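Local coordinates for protein putative 2-dehydro-3-deoxygalactonokinase (Sinorhizobium meliloti, PDB 3T69) that probably phosphorylates 2-dehydro-3-deoxy-D-galactonate with ATP, giving the 6-phosphate and ADP, in the degradation of galactose, at residues E173-I178 and D235-L240; S206-N211 and S241-G246. One frame throughout, in Å; residues are numbered along the deposited sequence.

How the contacts relate
Both contacts use helix 233-252. Its residues 235-240 meet helix 171-181 in contact 1, and residues 241-246, directly following, meet the end of helix 199-210 in contact 2. The centres lie about 12 Å apart. The segments alternate along the chain: 173-178, 206-211, then 235-240 and 241-246. The two contacts touch: Phe175 CE2 lies 3.8 Å from Ser241 CB, and the Phe175 backbone packs on Leu244. All four segments belong to the helices between strands 162-169 and 261-264 of the six-stranded sheet, consistent with the ASKHA fold to which the family is assigned. One long helix thus packs against two others in this helical region, and residues of both segment pairs also reach the second subunit.

Contact 1 (E173-I178 and D235-L240); sequences ELFDTI and DARAQL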
loop_
_atom_site.group_PDB
_atom_site.type_symbol
_atom_site.label_atom_id
_atom_site.label_comp_id
_atom_site.label_asym_id
_atom_site.label_seq_id
_atom_site.Cartn_x
_atom_site.Cartn_y
_atom_site.Cartn_z
ATOM N N GLU B 173 -3.081 3.318 -7.579
ATOM C CA GLU B 173 -3.427 1.910 -7.322
ATOM C C GLU B 173 -3.322 1.576 -5.824
ATOM O O GLU B 173 -4.136 0.786 -5.289
ATOM C CB GLU B 173 -2.541 0.962 -8.164
ATOM C CG GLU B 173 -3.000 -0.495 -8.178
ATOM C CD GLU B 173 -2.202 -1.406 -9.132
ATOM O OE1 GLU B 173 -1.055 -1.028 -9.518
ATOM O OE2 GLU B 173 -2.723 -2.503 -9.481
ATOM N N LEU B 174 -2.345 2.178 -5.147
ATOM C CA LEU B 174 -2.259 2.071 -3.703
ATOM C C LEU B 174 -3.450 2.740 -3.050
ATOM O O LEU B 174 -4.059 2.166 -2.149
ATOM C CB LEU B 174 -0.947 2.628 -3.148
ATOM C CG LEU B 174 0.328 1.828 -3.473
ATOM C CD1 LEU B 174 1.603 2.483 -2.982
ATOM C CD2 LEU B 174 0.240 0.370 -2.969
ATOM N N PHE B 175 -3.832 3.924 -3.508
ATOM C CA PHE B 175 -5.003 4.555 -2.899
ATOM C C PHE B 175 -6.204 3.625 -2.983
ATOM O O PHE B 175 -6.826 3.322 -1.968
ATOM C CB PHE B 175 -5.310 5.952 -3.480
ATOM C CG PHE B 175 -6.560 6.567 -2.907
ATOM C CD1 PHE B 175 -7.807 6.327 -3.503
ATOM C CD2 PHE B 175 -6.497 7.364 -1.769
ATOM C CE1 PHE B 175 -8.983 6.879 -2.977
ATOM C CE2 PHE B 175 -7.646 7.926 -1.232
ATOM C CZ PHE B 175 -8.907 7.678 -1.828
ATOM N N ASP B 176 -6.470 3.119 -4.186
ATOM C CA ASP B 176 -7.594 2.202 -4.384
ATOM C C ASP B 176 -7.540 0.952 -3.550
ATOM O O ASP B 176 -8.530 0.611 -2.879
ATOM C CB ASP B 176 -7.868 1.926 -5.867
ATOM C CG ASP B 176 -8.575 3.113 -6.521
ATOM O OD1 ASP B 176 -7.910 3.900 -7.237
ATOM O OD2 ASP B 176 -9.785 3.319 -6.235
ATOM N N THR B 177 -6.408 0.255 -3.545
ATOM C CA THR B 177 -6.463 -1.017 -2.840
ATOM C C THR B 177 -6.440 -0.827 -1.329
ATOM O O THR B 177 -7.014 -1.620 -0.604
ATOM C CB THR B 177 -5.478 -2.028 -3.348
ATOM O OG1 THR B 177 -4.160 -1.539 -3.124
ATOM C CG2 THR B 177 -5.726 -2.191 -4.860
ATOM N N ILE B 178 -5.810 0.254 -0.877
ATOM C CA ILE B 178 -5.807 0.554 0.533
ATOM C C ILE B 178 -7.225 0.944 0.938
ATOM O O ILE B 178 -7.723 0.413 1.937
ATOM C CB ILE B 178 -4.799 1.628 0.907
ATOM C CG1 ILE B 178 -3.397 1.132 0.605
ATOM C CG2 ILE B 178 -4.923 1.987 2.384
ATOM C CD1 ILE B 178 -2.333 2.084 1.027
ATOM N N ASP B 235 -12.340 13.499 5.750
ATOM C CA ASP B 235 -11.024 13.896 6.220
ATOM C C ASP B 235 -10.015 12.712 6.267
ATOM O O ASP B 235 -8.802 12.901 6.015
ATOM C CB ASP B 235 -11.161 14.653 7.543
ATOM C CG ASP B 235 -11.922 16.013 7.368
ATOM O OD1 ASP B 235 -11.413 16.934 6.646
ATOM O OD2 ASP B 235 -13.028 16.143 7.952
ATOM N N ALA B 236 -10.538 11.508 6.546
ATOM C CA ALA B 236 -9.755 10.273 6.554
ATOM C C ALA B 236 -9.224 9.939 5.132
ATOM O O ALA B 236 -7.995 9.717 4.932
ATOM C CB ALA B 236 -10.595 9.124 7.108
ATOM N N ARG B 237 -10.171 9.931 4.177
ATOM C CA ARG B 237 -9.960 9.802 2.746
ATOM C C ARG B 237 -8.917 10.795 2.287
ATOM O O ARG B 237 -7.989 10.469 1.528
ATOM C CB ARG B 237 -11.277 10.083 2.076
ATOM C CG ARG B 237 -11.374 9.713 0.615
ATOM C CD ARG B 237 -12.782 9.116 0.255
ATOM N NE ARG B 237 -12.865 8.794 -1.177
ATOM C CZ ARG B 237 -12.912 7.567 -1.684
ATOM N NH1 ARG B 237 -12.939 6.491 -0.882
ATOM N NH2 ARG B 237 -12.942 7.424 -3.002
ATOM N N ALA B 238 -9.054 12.011 2.777
ATOM C CA ALA B 238 -8.170 13.078 2.402
ATOM C C ALA B 238 -6.787 12.801 2.918
ATOM O O ALA B 238 -5.812 12.935 2.182
ATOM C CB ALA B 238 -8.689 14.413 2.966
ATOM N N GLN B 239 -6.715 12.469 4.206
ATOM C CA GLN B 239 -5.486 12.041 4.892
ATOM C C GLN B 239 -4.822 10.894 4.110
ATOM O O GLN B 239 -3.623 10.960 3.747
ATOM C CB GLN B 239 -5.876 11.533 6.259
ATOM C CG GLN B 239 -4.924 11.854 7.358
ATOM C CD GLN B 239 -5.512 11.473 8.716
ATOM O OE1 GLN B 239 -6.749 11.441 8.890
ATOM N NE2 GLN B 239 -4.628 11.210 9.699
ATOM N N LEU B 240 -5.624 9.867 3.818
ATOM C CA LEU B 240 -5.170 8.789 2.965
ATOM C C LEU B 240 -4.579 9.264 1.637
ATOM O O LEU B 240 -3.444 8.873 1.290
ATOM C CB LEU B 240 -6.275 7.772 2.692
ATOM C CG LEU B 240 -5.837 6.599 1.805
ATOM C CD1 LEU B 240 -4.666 5.855 2.395
ATOM C CD2 LEU B 240 -6.971 5.618 1.687
#
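The Phe175 ring overlaps the side chains of Arg237 and Leu240. Its far corner, CZ, points into one face of the Arg237 guanidinium, 4.0 Å above the plane and over its centre. The two planes are 84° apart, so the ring stands on the guanidinium rather than lying flat along it. CG of Phe175 is anti to the backbone N (chi1 177°), which carries the ring out to helix 233-252. There the ring edge, at CE2, lies 3.8 Å from Arg237 O, which is near the ring plane. Leu240 comes in obliquely, with CG 3.7 Å from Phe175 CD2. The two segments run in roughly opposite directions, 142° between them, but their axes approach only to 11.4 Å. The Phe175 ring and the Arg237 chain span much of this separation within the helical region between strands 162-169 and 261-264. Without the ring, as with an alanine here, Leu240 would probably border a gap and the Arg237 guanidinium would lose the group against its face. One turn on, Ile178 CG2 meets Leu240 CD1 at 3.9 Å. Ile178 also packs on Leu174 of the second subunit, and Leu240 on Leu219 of helix 215-228.

Contact 2 (S206-N211 and S241-G246); sequences SRTREN and SGTLIG
Thr208 and Thr243 meet with their side chains crossed at about a right angle. The methyl CG2 of Thr208 lies against the backbone of the other helix, 3.3 Å from Thr243 O. Its hydroxyl OG1 faces the other threonine, 3.5 Å from Thr243 CG2, and Thr208 CG2 is 3.8 Å from Thr243 CG2. In both residues CG2 is anti to the backbone N and OG1 sits beside it (chi1 -37° in Thr208 and -60° in Thr243). Each hydroxyl can thus turn back to its own helix: Thr208 OG1 bonds Ala204 O, and Thr243 OG1 bonds Gln239 O. Two buried hydroxyls are satisfied in this way, and no hydrogen bond joins the two segments. Here two helices of the region between strands 162-169 and 261-264 run side by side in roughly the same direction, 29° apart. Their axes come within 7.5 Å. Gly246 lets the backbones approach, its CA 4.5 Å from Arg209 CA; a side chain there would point at helix 199-210 and crowd Thr208 CB and Arg209 N. The Gly246 carbonyl O lies 3.5 Å from Arg209 CA in a CA-H...O contact. Arg209 CB lies near the same oxygen, but the rest of its chain bends away and packs on Leu253 and Gln281. Leu218 of helix 215-228 touches both threonines. Where helix 199-210 ends, Asn211 ND2 donates to a lone pair of Arg207 O at 3.1 Å; the bond is bent, and the oxygen stands off the Asn211 amide plane. That oxygen also accepts from Asn211 N.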
loop_
_atom_site.group_PDB
_atom_site.type_symbol
_atom_site.label_atom_id
_atom_site.label_comp_id
_atom_site.label_asym_id
_atom_site.label_seq_id
_atom_site.Cartn_x
_atom_site.Cartn_y
_atom_site.Cartn_z
ATOM N N SER B 206 1.949 17.372 3.612
ATOM C CA SER B 206 3.131 17.989 4.181
ATOM C C SER B 206 3.818 17.053 5.206
ATOM O O SER B 206 5.027 16.826 5.126
ATOM C CB SER B 206 2.794 19.375 4.767
ATOM O OG SER B 206 2.170 20.207 3.778
ATOM N N ARG B 207 3.076 16.475 6.145
ATOM C CA ARG B 207 3.785 15.667 7.141
ATOM C C ARG B 207 4.444 14.463 6.483
ATOM O O ARG B 207 5.557 14.077 6.862
ATOM C CB ARG B 207 2.956 15.302 8.393
ATOM C CG ARG B 207 1.498 14.891 8.158
ATOM C CD ARG B 207 0.782 14.740 9.491
ATOM N NE ARG B 207 1.686 14.268 10.562
ATOM C CZ ARG B 207 1.273 13.853 11.760
ATOM N NH1 ARG B 207 -0.025 13.813 12.049
ATOM N NH2 ARG B 207 2.149 13.457 12.667
ATOM N N THR B 208 3.801 13.922 5.448
ATOM C CA THR B 208 4.436 12.829 4.684
ATOM C C THR B 208 5.619 13.264 3.790
ATOM O O THR B 208 6.642 12.570 3.789
ATOM C CB THR B 208 3.433 11.992 3.925
ATOM O OG1 THR B 208 2.245 11.863 4.721
ATOM C CG2 THR B 208 3.980 10.648 3.686
ATOM N N ARG B 209 5.504 14.406 3.080
ATOM C CA ARG B 209 6.606 14.910 2.239
ATOM C C ARG B 209 7.839 15.216 3.106
ATOM O O ARG B 209 8.982 14.958 2.702
ATOM C CB ARG B 209 6.156 16.103 1.327
ATOM C CG ARG B 209 7.245 16.788 0.433
ATOM C CD ARG B 209 8.118 17.662 1.305
ATOM N NE ARG B 209 8.873 18.702 0.642
ATOM C CZ ARG B 209 10.014 18.529 -0.025
ATOM N NH1 ARG B 209 10.555 17.311 -0.178
ATOM N NH2 ARG B 209 10.609 19.605 -0.576
ATOM N N GLU B 210 7.580 15.722 4.309
ATOM C CA GLU B 210 8.617 15.958 5.333
ATOM C C GLU B 210 9.171 14.684 6.044
ATOM O O GLU B 210 10.352 14.643 6.413
ATOM C CB GLU B 210 8.094 16.944 6.395
ATOM C CG GLU B 210 7.706 18.366 5.861
ATOM C CD GLU B 210 6.964 19.233 6.922
ATOM O OE1 GLU B 210 6.674 18.747 8.056
ATOM O OE2 GLU B 210 6.662 20.413 6.633
ATOM N N ASN B 211 8.330 13.657 6.242
ATOM C CA ASN B 211 8.773 12.421 6.906
ATOM C C ASN B 211 8.469 11.125 6.129
ATOM O O ASN B 211 7.763 10.260 6.620
ATOM C CB ASN B 211 8.138 12.327 8.269
ATOM C CG ASN B 211 8.414 13.539 9.113
ATOM O OD1 ASN B 211 9.545 13.734 9.566
ATOM N ND2 ASN B 211 7.370 14.370 9.349
ATOM N N SER B 241 -5.337 10.073 0.889
ATOM C CA SER B 241 -4.869 10.497 -0.393
ATOM C C SER B 241 -3.641 11.350 -0.179
ATOM O O SER B 241 -2.607 11.168 -0.849
ATOM C CB SER B 241 -5.935 11.292 -1.108
ATOM O OG SER B 241 -5.407 11.725 -2.351
ATOM N N GLY B 242 -3.728 12.242 0.797
ATOM C CA GLY B 242 -2.665 13.140 1.047
ATOM C C GLY B 242 -1.380 12.455 1.388
ATOM O O GLY B 242 -0.290 12.920 0.961
ATOM N N THR B 243 -1.468 11.360 2.156
ATOM C CA THR B 243 -0.251 10.660 2.613
ATOM C C THR B 243 0.503 10.071 1.441
ATOM O O THR B 243 1.747 10.262 1.272
ATOM C CB THR B 243 -0.571 9.521 3.654
ATOM O OG1 THR B 243 -1.222 10.081 4.818
ATOM C CG2 THR B 243 0.700 8.805 4.057
ATOM N N LEU B 244 -0.262 9.352 0.632
ATOM C CA LEU B 244 0.255 8.696 -0.555
ATOM C C LEU B 244 0.910 9.711 -1.465
ATOM O O LEU B 244 2.045 9.495 -1.945
ATOM C CB LEU B 244 -0.880 8.019 -1.294
ATOM C CG LEU B 244 -1.412 6.808 -0.550
ATOM C CD1 LEU B 244 -2.481 6.166 -1.381
ATOM C CD2 LEU B 244 -0.243 5.783 -0.170
ATOM N N ILE B 245 0.201 10.832 -1.685
ATOM C CA ILE B 245 0.699 11.834 -2.576
ATOM C C ILE B 245 1.926 12.535 -1.970
ATOM O O ILE B 245 2.940 12.813 -2.678
ATOM C CB ILE B 245 -0.403 12.820 -3.064
ATOM C CG1 ILE B 245 -1.357 12.109 -4.006
ATOM C CG2 ILE B 245 0.251 13.945 -3.865
ATOM C CD1 ILE B 245 -2.751 12.677 -4.078
ATOM N N GLY B 246 1.885 12.796 -0.668
ATOM C CA GLY B 246 3.034 13.445 -0.067
ATOM C C GLY B 246 4.258 12.597 -0.283
ATOM O O GLY B 246 5.368 13.099 -0.509
#